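Nonribosomal peptide synthase (Streptomyces sp. MJ635-86F5, PDB 5JJP) catalyses the ATP-dependent adenylation of an aliphatic beta-amino acid, the activation step that prepares it for loading in natural-product assembly. Local coordinates at residues V380-L385 with V418-D423; I325-G330 with E351-G356; A224-F229 with T272-V277; A28-D33 with R174-T179. All coordinates share one frame; numbering follows the deposited sequence.

Contact 1 (V380-L385 with V418-D423)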
loop_
_atom_site.group_PDB
_atom_site.type_symbol
_atom_site.label_atom_id
_atom_site.label_comp_id
_atom_site.label_asym_id
_atom_site.label_seq_id
_atom_site.Cartn_x
_atom_site.Cartn_y
_atom_site.Cartn_z
ATOM N N VAL A 380 -17.600 -24.113 -3.678
ATOM C CA VAL A 380 -17.312 -22.886 -3.008
ATOM C C VAL A 380 -16.965 -23.106 -1.545
ATOM O O VAL A 380 -17.634 -23.859 -0.858
ATOM C CB VAL A 380 -18.527 -21.936 -3.088
ATOM C CG1 VAL A 380 -18.398 -20.766 -2.103
ATOM C CG2 VAL A 380 -18.684 -21.419 -4.500
ATOM N N GLY A 381 -15.936 -22.404 -1.070
ATOM C CA GLY A 381 -15.532 -22.387 0.354
ATOM C C GLY A 381 -14.900 -21.037 0.666
ATOM O O GLY A 381 -14.894 -20.150 -0.187
ATOM N N GLU A 382 -14.380 -20.892 1.882
ATOM C CA GLU A 382 -13.754 -19.645 2.327
ATOM C C GLU A 382 -12.253 -19.676 2.074
ATOM O O GLU A 382 -11.604 -20.701 2.334
ATOM C CB GLU A 382 -13.960 -19.437 3.816
ATOM C CG GLU A 382 -13.363 -18.135 4.301
ATOM C CD GLU A 382 -13.640 -17.862 5.772
ATOM O OE1 GLU A 382 -14.062 -18.807 6.479
ATOM O OE2 GLU A 382 -13.354 -16.728 6.207
ATOM N N ILE A 383 -11.714 -18.578 1.534
ATOM C CA ILE A 383 -10.247 -18.510 1.278
ATOM C C ILE A 383 -9.520 -18.296 2.595
ATOM O O ILE A 383 -9.865 -17.387 3.322
ATOM C CB ILE A 383 -9.823 -17.378 0.315
ATOM C CG1 ILE A 383 -10.474 -17.547 -1.050
ATOM C CG2 ILE A 383 -8.315 -17.365 0.129
ATOM C CD1 ILE A 383 -10.429 -16.276 -1.894
ATOM N N TYR A 384 -8.597 -19.215 2.905
ATOM C CA TYR A 384 -7.594 -19.075 3.967
ATOM C C TYR A 384 -6.234 -18.754 3.319
ATOM O O TYR A 384 -5.791 -19.453 2.421
ATOM C CB TYR A 384 -7.421 -20.344 4.777
ATOM C CG TYR A 384 -8.557 -20.694 5.730
ATOM C CD1 TYR A 384 -9.896 -20.407 5.421
ATOM C CD2 TYR A 384 -8.299 -21.401 6.897
ATOM C CE1 TYR A 384 -10.933 -20.786 6.281
ATOM C CE2 TYR A 384 -9.312 -21.778 7.771
ATOM C CZ TYR A 384 -10.626 -21.488 7.455
ATOM O OH TYR A 384 -11.629 -21.840 8.308
ATOM N N LEU A 385 -5.596 -17.657 3.791
ATOM C CA LEU A 385 -4.314 -17.186 3.243
ATOM C C LEU A 385 -3.160 -17.501 4.202
ATOM O O LEU A 385 -3.157 -17.112 5.358
ATOM C CB LEU A 385 -4.402 -15.715 2.953
ATOM C CG LEU A 385 -3.162 -15.004 2.450
ATOM C CD1 LEU A 385 -2.740 -15.389 1.044
ATOM C CD2 LEU A 385 -3.471 -13.526 2.496
ATOM N N VAL A 418 -2.764 -18.809 10.044
ATOM C CA VAL A 418 -3.252 -18.578 8.718
ATOM C C VAL A 418 -4.418 -17.566 8.850
ATOM O O VAL A 418 -4.956 -17.417 9.942
ATOM C CB VAL A 418 -3.632 -19.983 8.180
ATOM C CG1 VAL A 418 -5.060 -20.079 7.703
ATOM C CG2 VAL A 418 -2.615 -20.474 7.161
ATOM N N PHE A 419 -4.791 -16.888 7.767
ATOM C CA PHE A 419 -5.786 -15.801 7.800
ATOM C C PHE A 419 -7.090 -16.216 7.121
ATOM O O PHE A 419 -7.102 -16.536 5.924
ATOM C CB PHE A 419 -5.204 -14.556 7.078
ATOM C CG PHE A 419 -6.186 -13.417 6.878
ATOM C CD1 PHE A 419 -6.962 -12.962 7.934
ATOM C CD2 PHE A 419 -6.313 -12.813 5.647
ATOM C CE1 PHE A 419 -7.844 -11.914 7.751
ATOM C CE2 PHE A 419 -7.189 -11.782 5.440
ATOM C CZ PHE A 419 -7.957 -11.317 6.500
ATOM N N ARG A 420 -8.171 -16.249 7.892
ATOM C CA ARG A 420 -9.486 -16.463 7.317
ATOM C C ARG A 420 -9.923 -15.149 6.726
ATOM O O ARG A 420 -10.231 -14.234 7.475
ATOM C CB ARG A 420 -10.511 -16.884 8.356
ATOM C CG ARG A 420 -10.243 -18.239 9.013
ATOM C CD ARG A 420 -11.372 -18.572 9.962
ATOM N NE ARG A 420 -12.653 -18.670 9.251
ATOM C CZ ARG A 420 -13.838 -18.916 9.826
ATOM N NH1 ARG A 420 -13.921 -19.109 11.137
ATOM N NH2 ARG A 420 -14.943 -18.939 9.074
ATOM N N THR A 421 -9.994 -15.102 5.393
ATOM C CA THR A 421 -10.213 -13.866 4.652
ATOM C C THR A 421 -11.588 -13.318 4.704
ATOM O O THR A 421 -11.783 -12.188 4.381
ATOM C CB THR A 421 -9.945 -14.053 3.132
ATOM O OG1 THR A 421 -10.807 -15.061 2.598
ATOM C CG2 THR A 421 -8.508 -14.475 2.889
ATOM N N GLY A 422 -12.565 -14.161 4.987
ATOM C CA GLY A 422 -13.970 -13.788 4.823
ATOM C C GLY A 422 -14.405 -13.771 3.372
ATOM O O GLY A 422 -15.498 -13.304 3.067
ATOM N N ASP A 423 -13.556 -14.213 2.453
ATOM C CA ASP A 423 -13.928 -14.281 1.040
ATOM C C ASP A 423 -14.343 -15.712 0.656
ATOM O O ASP A 423 -13.704 -16.681 1.065
ATOM C CB ASP A 423 -12.748 -13.857 0.136
ATOM C CG ASP A 423 -12.355 -12.415 0.293
ATOM O OD1 ASP A 423 -13.237 -11.575 0.592
ATOM O OD2 ASP A 423 -11.151 -12.101 0.088
#
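R420 lies along Y384 with its CG over one face of the ring, 3.8 Å from the ring centroid in a CH-pi contact, and its guanidinium plane is tilted only 24° from that of the ring. The two residues are a non-hydrogen-bonded pair of antiparallel strands, and R420-T-G-D423 belongs to the R/K-T-G-D core motif of adenylation enzymes. R420 bends at chi3 so that the edge of its guanidinium meets E382 side-on: NH2 reaches the syn lone pair of E382 OE1 at 2.7 Å, while NE comes to the same oxygen from above the carboxylate plane. E382, extended with CG anti to its backbone N, spends its other oxygen on the turn, OE2 taking the N-H of G422 at 2.9 Å through its anti lone pair. An alanine in place of E382 would lose both the salt bridge and this bond, and would probably let R420 and the glycine turn loosen. I383 O is gripped twice, by T421 N nearly along the C=O axis and by T421 OG1 at 2.6 Å from above the carbonyl plane. That hydroxyl also accepts from D423 N, making an ST turn, and D423 directs its carboxylate to Y329 and R438. L385 and F419, whose side chains share the opposite face from Y384 and R420, form a hydrogen-bonded pair, with L385 N 2.8 Å from F419 O.

Contact 2 (I325-G330 with E351-G356)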
loop_
_atom_site.group_PDB
_atom_site.type_symbol
_atom_site.label_atom_id
_atom_site.label_comp_id
_atom_site.label_asym_id
_atom_site.label_seq_id
_atom_site.Cartn_x
_atom_site.Cartn_y
_atom_site.Cartn_z
ATOM N N ILE A 325 -1.941 -5.838 -18.469
ATOM C CA ILE A 325 -2.881 -5.494 -17.434
ATOM C C ILE A 325 -2.820 -6.562 -16.398
ATOM O O ILE A 325 -2.832 -7.737 -16.706
ATOM C CB ILE A 325 -4.326 -5.306 -17.966
ATOM C CG1 ILE A 325 -4.324 -4.249 -19.051
ATOM C CG2 ILE A 325 -5.279 -4.843 -16.848
ATOM C CD1 ILE A 325 -5.697 -3.985 -19.671
ATOM N N PHE A 326 -2.804 -6.122 -15.149
ATOM C CA PHE A 326 -2.727 -7.003 -14.015
ATOM C C PHE A 326 -3.902 -6.823 -13.058
ATOM O O PHE A 326 -4.231 -5.733 -12.669
ATOM C CB PHE A 326 -1.478 -6.669 -13.219
ATOM C CG PHE A 326 -0.238 -6.676 -14.014
ATOM C CD1 PHE A 326 0.251 -7.837 -14.533
ATOM C CD2 PHE A 326 0.512 -5.495 -14.177
ATOM C CE1 PHE A 326 1.430 -7.833 -15.261
ATOM C CE2 PHE A 326 1.714 -5.506 -14.880
ATOM C CZ PHE A 326 2.135 -6.680 -15.456
ATOM N N ASN A 327 -4.405 -7.938 -12.581
ATOM C CA ASN A 327 -5.507 -7.993 -11.627
ATOM C C ASN A 327 -4.964 -8.371 -10.238
ATOM O O ASN A 327 -4.292 -9.411 -10.050
ATOM C CB ASN A 327 -6.521 -9.032 -12.127
ATOM C CG ASN A 327 -7.622 -9.304 -11.126
ATOM O OD1 ASN A 327 -8.133 -8.387 -10.502
ATOM N ND2 ASN A 327 -7.990 -10.582 -10.973
ATOM N N LEU A 328 -5.207 -7.489 -9.286
ATOM C CA LEU A 328 -4.640 -7.630 -7.962
ATOM C C LEU A 328 -5.755 -7.983 -6.971
ATOM O O LEU A 328 -6.675 -7.200 -6.789
ATOM C CB LEU A 328 -3.997 -6.303 -7.585
ATOM C CG LEU A 328 -3.021 -6.325 -6.427
ATOM C CD1 LEU A 328 -1.748 -7.026 -6.851
ATOM C CD2 LEU A 328 -2.729 -4.898 -5.967
ATOM N N TYR A 329 -5.696 -9.159 -6.363
ATOM C CA TYR A 329 -6.721 -9.591 -5.395
ATOM C C TYR A 329 -6.094 -9.499 -4.005
ATOM O O TYR A 329 -4.936 -9.899 -3.799
ATOM C CB TYR A 329 -7.213 -11.053 -5.628
ATOM C CG TYR A 329 -7.754 -11.703 -4.332
ATOM C CD1 TYR A 329 -8.961 -11.299 -3.771
ATOM C CD2 TYR A 329 -7.004 -12.660 -3.642
ATOM C CE1 TYR A 329 -9.442 -11.838 -2.573
ATOM C CE2 TYR A 329 -7.461 -13.201 -2.436
ATOM C CZ TYR A 329 -8.678 -12.784 -1.909
ATOM O OH TYR A 329 -9.115 -13.303 -0.700
ATOM N N GLY A 330 -6.865 -8.977 -3.055
ATOM C CA GLY A 330 -6.521 -9.118 -1.626
ATOM C C GLY A 330 -7.115 -8.039 -0.764
ATOM O O GLY A 330 -7.932 -7.263 -1.223
ATOM N N GLU A 351 -16.647 -15.508 -18.195
ATOM C CA GLU A 351 -17.629 -14.816 -17.357
ATOM C C GLU A 351 -17.062 -14.232 -16.064
ATOM O O GLU A 351 -17.609 -13.275 -15.523
ATOM C CB GLU A 351 -18.744 -15.785 -17.006
ATOM C CG GLU A 351 -19.187 -16.648 -18.180
ATOM C CD GLU A 351 -20.525 -17.302 -17.933
ATOM O OE1 GLU A 351 -20.560 -18.550 -17.837
ATOM O OE2 GLU A 351 -21.524 -16.551 -17.803
ATOM N N ARG A 352 -15.947 -14.801 -15.603
ATOM C CA ARG A 352 -15.334 -14.459 -14.318
ATOM C C ARG A 352 -13.821 -14.536 -14.439
ATOM O O ARG A 352 -13.282 -15.583 -14.792
ATOM C CB ARG A 352 -15.798 -15.419 -13.210
ATOM C CG ARG A 352 -15.320 -15.008 -11.825
ATOM C CD ARG A 352 -15.882 -15.886 -10.722
ATOM N NE ARG A 352 -17.217 -15.480 -10.279
ATOM C CZ ARG A 352 -18.364 -16.018 -10.679
ATOM N NH1 ARG A 352 -18.392 -17.014 -11.566
ATOM N NH2 ARG A 352 -19.497 -15.556 -10.172
ATOM N N LEU A 353 -13.139 -13.443 -14.116
ATOM C CA LEU A 353 -11.673 -13.403 -14.107
ATOM C C LEU A 353 -11.139 -14.202 -12.916
ATOM O O LEU A 353 -11.623 -14.051 -11.799
ATOM C CB LEU A 353 -11.228 -11.961 -13.985
ATOM C CG LEU A 353 -10.178 -11.418 -14.940
ATOM C CD1 LEU A 353 -10.560 -11.624 -16.387
ATOM C CD2 LEU A 353 -10.055 -9.937 -14.640
ATOM N N THR A 354 -10.174 -15.075 -13.142
ATOM C CA THR A 354 -9.558 -15.790 -12.041
ATOM C C THR A 354 -8.750 -14.861 -11.121
ATOM O O THR A 354 -8.225 -13.810 -11.564
ATOM C CB THR A 354 -8.656 -16.947 -12.534
ATOM O OG1 THR A 354 -8.250 -17.734 -11.419
ATOM C CG2 THR A 354 -7.404 -16.452 -13.303
ATOM N N ILE A 355 -8.606 -15.258 -9.857
ATOM C CA ILE A 355 -7.658 -14.590 -8.967
ATOM C C ILE A 355 -6.396 -15.429 -8.796
ATOM O O ILE A 355 -5.501 -15.080 -8.033
ATOM C CB ILE A 355 -8.301 -14.214 -7.600
ATOM C CG1 ILE A 355 -8.843 -15.443 -6.877
ATOM C CG2 ILE A 355 -9.433 -13.216 -7.805
ATOM C CD1 ILE A 355 -9.339 -15.183 -5.464
ATOM N N GLY A 356 -6.320 -16.547 -9.499
ATOM C CA GLY A 356 -5.061 -17.229 -9.698
ATOM C C GLY A 356 -4.538 -17.911 -8.475
ATOM O O GLY A 356 -5.307 -18.500 -7.728
HETATM O O HOH W 1 -5.047 -11.773 -8.748
#
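The N-L-Y-G sequence of a core motif of the adenylation enzymes, at the end of strand 324-329, meets the loop residues L353-I355 here. The apolar half of the contact is Y329 against I355. Over the centre of the tyrosine ring sits I355 CD1, 3.9 Å from the centroid and only 12° off the ring normal, a CH-pi contact. I355 reaches this place because CG1 takes the crowded position between backbone N and carbonyl carbon (chi1 59°), while CG2 turns to the root of the tyrosine and touches Y329 CB at 3.8 Å. The phenol oxygen lies beyond this apolar patch and bonds to D423, so the ring is held at its tip as well as over its face. Two residues earlier on the strand, N327 stands with CG anti to its backbone N and offers ND2 to T354 O, but at 3.3 Å and with a bent N-H the bond is weak. A water ties the backbones together more firmly at one end than at the other: it donates to N327 O at 2.8 Å and only weakly to I355 O, which S338 also binds. Strand 433-438 shapes the loop from outside, I355 and G356 both facing L433 as a classic beta bulge. Within the loop, T354 OG1, also bonded to L433 O, accepts from G356 N at 3.0 Å, closing an ST turn.

Contact 3 (A224-F229 with T272-V277)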
loop_
_atom_site.group_PDB
_atom_site.type_symbol
_atom_site.label_atom_id
_atom_site.label_comp_id
_atom_site.label_asym_id
_atom_site.label_seq_id
_atom_site.Cartn_x
_atom_site.Cartn_y
_atom_site.Cartn_z
ATOM N N ALA A 224 2.000 5.955 -12.010
ATOM C CA ALA A 224 0.976 6.838 -11.563
ATOM C C ALA A 224 0.195 6.104 -10.468
ATOM O O ALA A 224 -0.469 5.121 -10.748
ATOM C CB ALA A 224 0.055 7.191 -12.694
ATOM N N VAL A 225 0.228 6.625 -9.249
ATOM C CA VAL A 225 -0.596 6.124 -8.117
ATOM C C VAL A 225 -1.848 7.023 -7.971
ATOM O O VAL A 225 -1.780 8.169 -7.601
ATOM C CB VAL A 225 0.247 6.146 -6.846
ATOM C CG1 VAL A 225 -0.552 5.628 -5.630
ATOM C CG2 VAL A 225 1.521 5.333 -7.032
ATOM N N THR A 226 -3.000 6.525 -8.350
ATOM C CA THR A 226 -4.178 7.331 -8.344
ATOM C C THR A 226 -4.903 7.347 -6.993
ATOM O O THR A 226 -5.682 8.230 -6.730
ATOM C CB THR A 226 -5.161 6.839 -9.401
ATOM O OG1 THR A 226 -5.493 5.491 -9.137
ATOM C CG2 THR A 226 -4.526 6.964 -10.811
ATOM N N SER A 227 -4.676 6.358 -6.169
ATOM C CA SER A 227 -5.473 6.214 -4.967
ATOM C C SER A 227 -4.965 7.188 -3.886
ATOM O O SER A 227 -3.757 7.469 -3.789
ATOM C CB SER A 227 -5.585 4.742 -4.550
ATOM O OG SER A 227 -4.567 4.445 -3.658
ATOM N N PRO A 228 -5.887 7.790 -3.129
ATOM C CA PRO A 228 -5.529 8.805 -2.106
ATOM C C PRO A 228 -4.729 8.223 -0.960
ATOM O O PRO A 228 -4.743 7.012 -0.747
ATOM C CB PRO A 228 -6.876 9.275 -1.569
ATOM C CG PRO A 228 -7.895 8.842 -2.577
ATOM C CD PRO A 228 -7.344 7.585 -3.209
ATOM N N PHE A 229 -4.026 9.098 -0.242
ATOM C CA PHE A 229 -3.080 8.696 0.799
ATOM C C PHE A 229 -3.727 7.900 1.962
ATOM O O PHE A 229 -3.053 7.059 2.602
ATOM C CB PHE A 229 -2.364 9.925 1.339
ATOM C CG PHE A 229 -1.214 9.615 2.274
ATOM C CD1 PHE A 229 -0.053 9.032 1.798
ATOM C CD2 PHE A 229 -1.284 9.922 3.630
ATOM C CE1 PHE A 229 1.015 8.764 2.654
ATOM C CE2 PHE A 229 -0.247 9.623 4.495
ATOM C CZ PHE A 229 0.913 9.061 4.015
ATOM N N THR A 272 4.401 5.125 -17.430
ATOM C CA THR A 272 4.418 3.780 -18.030
ATOM C C THR A 272 3.456 2.816 -17.366
ATOM O O THR A 272 3.041 1.847 -17.982
ATOM C CB THR A 272 5.799 3.148 -17.988
ATOM O OG1 THR A 272 6.223 2.989 -16.632
ATOM C CG2 THR A 272 6.821 4.047 -18.745
ATOM N N GLN A 273 3.078 3.072 -16.119
ATOM C CA GLN A 273 2.177 2.142 -15.433
ATOM C C GLN A 273 1.183 2.896 -14.585
ATOM O O GLN A 273 1.540 3.856 -13.909
ATOM C CB GLN A 273 2.986 1.180 -14.580
ATOM C CG GLN A 273 2.141 0.118 -13.873
ATOM C CD GLN A 273 2.991 -0.902 -13.160
ATOM O OE1 GLN A 273 3.188 -0.812 -11.966
ATOM N NE2 GLN A 273 3.562 -1.834 -13.914
ATOM N N VAL A 274 -0.080 2.523 -14.702
ATOM C CA VAL A 274 -1.102 3.165 -13.932
ATOM C C VAL A 274 -1.666 2.180 -12.905
ATOM O O VAL A 274 -1.972 1.038 -13.232
ATOM C CB VAL A 274 -2.235 3.690 -14.771
ATOM C CG1 VAL A 274 -3.370 4.153 -13.853
ATOM C CG2 VAL A 274 -1.787 4.846 -15.612
ATOM N N HIS A 275 -1.730 2.628 -11.660
ATOM C CA HIS A 275 -2.389 1.910 -10.577
ATOM C C HIS A 275 -3.690 2.620 -10.253
ATOM O O HIS A 275 -3.710 3.844 -10.108
ATOM C CB HIS A 275 -1.545 1.950 -9.285
ATOM C CG HIS A 275 -0.275 1.176 -9.354
ATOM N ND1 HIS A 275 0.530 0.981 -8.258
ATOM C CD2 HIS A 275 0.327 0.543 -10.381
ATOM C CE1 HIS A 275 1.563 0.243 -8.594
ATOM N NE2 HIS A 275 1.484 -0.005 -9.894
ATOM N N GLY A 276 -4.746 1.860 -10.112
ATOM C CA GLY A 276 -6.039 2.439 -9.787
ATOM C C GLY A 276 -7.128 1.399 -9.684
ATOM O O GLY A 276 -6.913 0.257 -10.054
ATOM N N VAL A 277 -8.282 1.784 -9.145
ATOM C CA VAL A 277 -9.489 0.915 -9.202
ATOM C C VAL A 277 -9.998 0.852 -10.645
ATOM O O VAL A 277 -9.738 1.743 -11.414
ATOM C CB VAL A 277 -10.618 1.390 -8.250
ATOM C CG1 VAL A 277 -10.168 1.276 -6.786
ATOM C CG2 VAL A 277 -11.063 2.826 -8.531
#
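Strand 273-276 runs parallel to strand 222-225 in the six-stranded mixed sheet of this adenylation enzyme, the pair sitting in the middle of the sheet's parallel part, with the chain crossing between them through helices 232-243 and 259-268 and edge strand 247-250. Q273 opens the register: its carbonyl takes the N-H of A224 nearly along the C=O axis, A224 N to Q273 O being 2.9 Å. Its side chain, CG anti to the backbone N, turns OE1 to the edge of the H275 ring, where H275 NE2 donates to it at 2.8 Å, so the imidazole carries a proton on NE2 and its rotation is fixed. V274, on the other face, sets CG2 4.2 Å from A224 CB, and L266 of helix 259-268 packs against both. H275 then returns the backbone bond, its N donating almost straight, at 171°, to A224 O. Its own carbonyl is the busiest acceptor of the contact. T226 N reaches H275 O at 3.3 Å from above the carbonyl plane, whereas T226 OG1 comes along a lone pair, in plane, at 2.6 Å. T226 can do this because OG1 occupies the crowded position between backbone N and carbonyl carbon (chi1 59°). A valine at T226 would lose the hydroxyl bond and is likely to leave the end of the strand pair less firmly held. At G276 a beta carbon would clash with that same hydroxyl, since T226 OG1 already lies 3.2 Å from G276 CA.

Contact 4 (A28-D33 with R174-T179)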
loop_
_atom_site.group_PDB
_atom_site.type_symbol
_atom_site.label_atom_id
_atom_site.label_comp_id
_atom_site.label_asym_id
_atom_site.label_seq_id
_atom_site.Cartn_x
_atom_site.Cartn_y
_atom_site.Cartn_z
ATOM N N ALA A 28 16.534 -5.809 5.064
ATOM C CA ALA A 28 15.159 -6.280 5.222
ATOM C C ALA A 28 14.542 -6.117 6.630
ATOM O O ALA A 28 13.567 -6.750 6.927
ATOM C CB ALA A 28 15.066 -7.734 4.777
ATOM N N GLY A 29 15.159 -5.314 7.491
ATOM C CA GLY A 29 14.779 -5.252 8.883
ATOM C C GLY A 29 13.831 -4.114 9.193
ATOM O O GLY A 29 13.205 -4.115 10.264
ATOM N N ASN A 30 13.707 -3.180 8.244
ATOM C CA ASN A 30 12.894 -1.964 8.399
ATOM C C ASN A 30 12.517 -1.447 7.033
ATOM O O ASN A 30 13.326 -1.398 6.104
ATOM C CB ASN A 30 13.677 -0.919 9.150
ATOM C CG ASN A 30 12.812 0.250 9.646
ATOM O OD1 ASN A 30 12.251 1.032 8.855
ATOM N ND2 ASN A 30 12.660 0.342 10.970
ATOM N N LEU A 31 11.271 -1.080 6.873
ATOM C CA LEU A 31 10.759 -0.595 5.577
ATOM C C LEU A 31 11.580 0.572 5.071
ATOM O O LEU A 31 11.667 0.774 3.858
ATOM C CB LEU A 31 9.277 -0.159 5.688
ATOM C CG LEU A 31 8.358 -1.374 5.696
ATOM C CD1 LEU A 31 6.985 -1.093 6.272
ATOM C CD2 LEU A 31 8.242 -1.923 4.274
ATOM N N ARG A 32 12.181 1.319 5.990
ATOM C CA ARG A 32 12.939 2.463 5.631
ATOM C C ARG A 32 14.113 2.005 4.809
ATOM O O ARG A 32 14.488 2.665 3.845
ATOM C CB ARG A 32 13.407 3.185 6.904
ATOM C CG ARG A 32 14.514 4.179 6.730
ATOM C CD ARG A 32 14.014 5.439 6.109
ATOM N NE ARG A 32 15.106 6.406 6.061
ATOM C CZ ARG A 32 16.082 6.391 5.174
ATOM N NH1 ARG A 32 16.099 5.477 4.246
ATOM N NH2 ARG A 32 17.029 7.325 5.216
ATOM N N ASP A 33 14.702 0.884 5.217
ATOM C CA ASP A 33 15.885 0.368 4.540
ATOM C C ASP A 33 15.465 -0.358 3.292
ATOM O O ASP A 33 16.005 -0.102 2.201
ATOM C CB ASP A 33 16.705 -0.539 5.447
ATOM C CG ASP A 33 17.092 0.149 6.764
ATOM O OD1 ASP A 33 17.373 1.361 6.783
ATOM O OD2 ASP A 33 17.121 -0.544 7.796
ATOM N N ARG A 174 14.613 0.642 23.268
ATOM C CA ARG A 174 15.930 0.986 22.761
ATOM C C ARG A 174 15.926 1.231 21.251
ATOM O O ARG A 174 16.417 2.249 20.788
ATOM C CB ARG A 174 16.899 -0.173 23.073
ATOM C CG ARG A 174 18.363 0.040 22.674
ATOM C CD ARG A 174 19.295 -0.891 23.452
ATOM N NE ARG A 174 19.176 -0.683 24.900
ATOM C CZ ARG A 174 19.851 0.235 25.599
ATOM N NH1 ARG A 174 20.742 1.033 25.003
ATOM N NH2 ARG A 174 19.644 0.354 26.913
ATOM N N GLN A 175 15.303 0.322 20.505
ATOM C CA GLN A 175 15.595 0.157 19.095
ATOM C C GLN A 175 14.401 -0.470 18.382
ATOM O O GLN A 175 13.887 -1.488 18.828
ATOM C CB GLN A 175 16.805 -0.784 19.036
ATOM C CG GLN A 175 17.263 -1.232 17.662
ATOM C CD GLN A 175 17.793 -0.093 16.804
ATOM O OE1 GLN A 175 18.768 0.564 17.162
ATOM N NE2 GLN A 175 17.180 0.108 15.644
ATOM N N VAL A 176 13.955 0.102 17.266
ATOM C CA VAL A 176 12.918 -0.542 16.452
ATOM C C VAL A 176 13.422 -1.883 15.853
ATOM O O VAL A 176 14.566 -1.985 15.430
ATOM C CB VAL A 176 12.402 0.370 15.353
ATOM C CG1 VAL A 176 13.467 0.710 14.324
ATOM C CG2 VAL A 176 11.197 -0.278 14.647
ATOM N N VAL A 177 12.566 -2.891 15.819
ATOM C CA VAL A 177 12.911 -4.155 15.177
ATOM C C VAL A 177 11.810 -4.547 14.238
ATOM O O VAL A 177 10.702 -4.015 14.340
ATOM C CB VAL A 177 13.171 -5.281 16.200
ATOM C CG1 VAL A 177 14.368 -4.916 17.087
ATOM C CG2 VAL A 177 11.961 -5.508 17.091
ATOM N N GLU A 178 12.078 -5.517 13.341
ATOM C CA GLU A 178 11.143 -5.803 12.262
ATOM C C GLU A 178 9.778 -6.379 12.703
ATOM O O GLU A 178 8.842 -6.353 11.926
ATOM C CB GLU A 178 11.790 -6.680 11.195
ATOM C CG GLU A 178 12.077 -8.098 11.602
ATOM C CD GLU A 178 13.006 -8.802 10.596
ATOM O OE1 GLU A 178 12.505 -9.536 9.715
ATOM O OE2 GLU A 178 14.242 -8.644 10.690
ATOM N N THR A 179 9.690 -6.941 13.892
ATOM C CA THR A 179 8.397 -7.424 14.451
ATOM C C THR A 179 7.544 -6.263 14.979
ATOM O O THR A 179 6.390 -6.428 15.277
ATOM C CB THR A 179 8.618 -8.445 15.589
ATOM O OG1 THR A 179 9.547 -7.937 16.538
ATOM C CG2 THR A 179 9.262 -9.668 15.047
HETATM O O HOH W 2 12.446 -9.380 6.955
#
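No direct hydrogen bond joins these two segments; they meet by close van der Waals contact and through one water. E178 presses its CB against the backbone at 3.1 Å from G29 O, its CG in the crowded position between backbone N and carbonyl carbon (chi1 70°). The extended rest of that side chain runs back beside G29 to the water, which donates to E178 OE1 at 2.8 Å and to A28 O at 2.9 Å. V176 approaches N30 crosswise, its CG1 lying 3.5 Å from N30 ND2. N30 is itself held from behind. It is the N-cap of helix 31-37: with CG anti to the backbone N, it brings OD1 to R32 N at 2.9 Å, the N-H arriving in the carbonyl plane on a lone pair, while ND2 bonds to F105 O. D33 N closes the first turn on N30 O. Farther out, R32 makes salt bridges to E66 and D70 of helix 62-77. The contact thus joins the start of helix 31-37 to the loop leading into strand 181-186, beside the end of helix 95-107 and the start of helix 201-212, where L31 N bonds to H201 and the E178 backbone to that of R202.

From the N terminus the four contacts follow one another in series, none nested in or crossing another. Contact 4 closes by far the longest loop, 140 residues that include the whole of the first five-stranded sheet. Contact 3 closes 42 residues, mostly helical, inside the six-stranded sheet. Contact 2 starts on a strand of that same sheet and closes a loop of 20 residues reaching toward the antiparallel sheet, which contact 1 then joins within itself across 32 residues. Contacts 1 and 2 touch, with I383 CD1 and I355 CD1 3.9 Å apart; contacts 2 and 3 meet where F326 CE2 lies 4.2 Å from Q273 NE2. Contact 4 stands apart, its nearest atoms about 12 Å from those of contact 3.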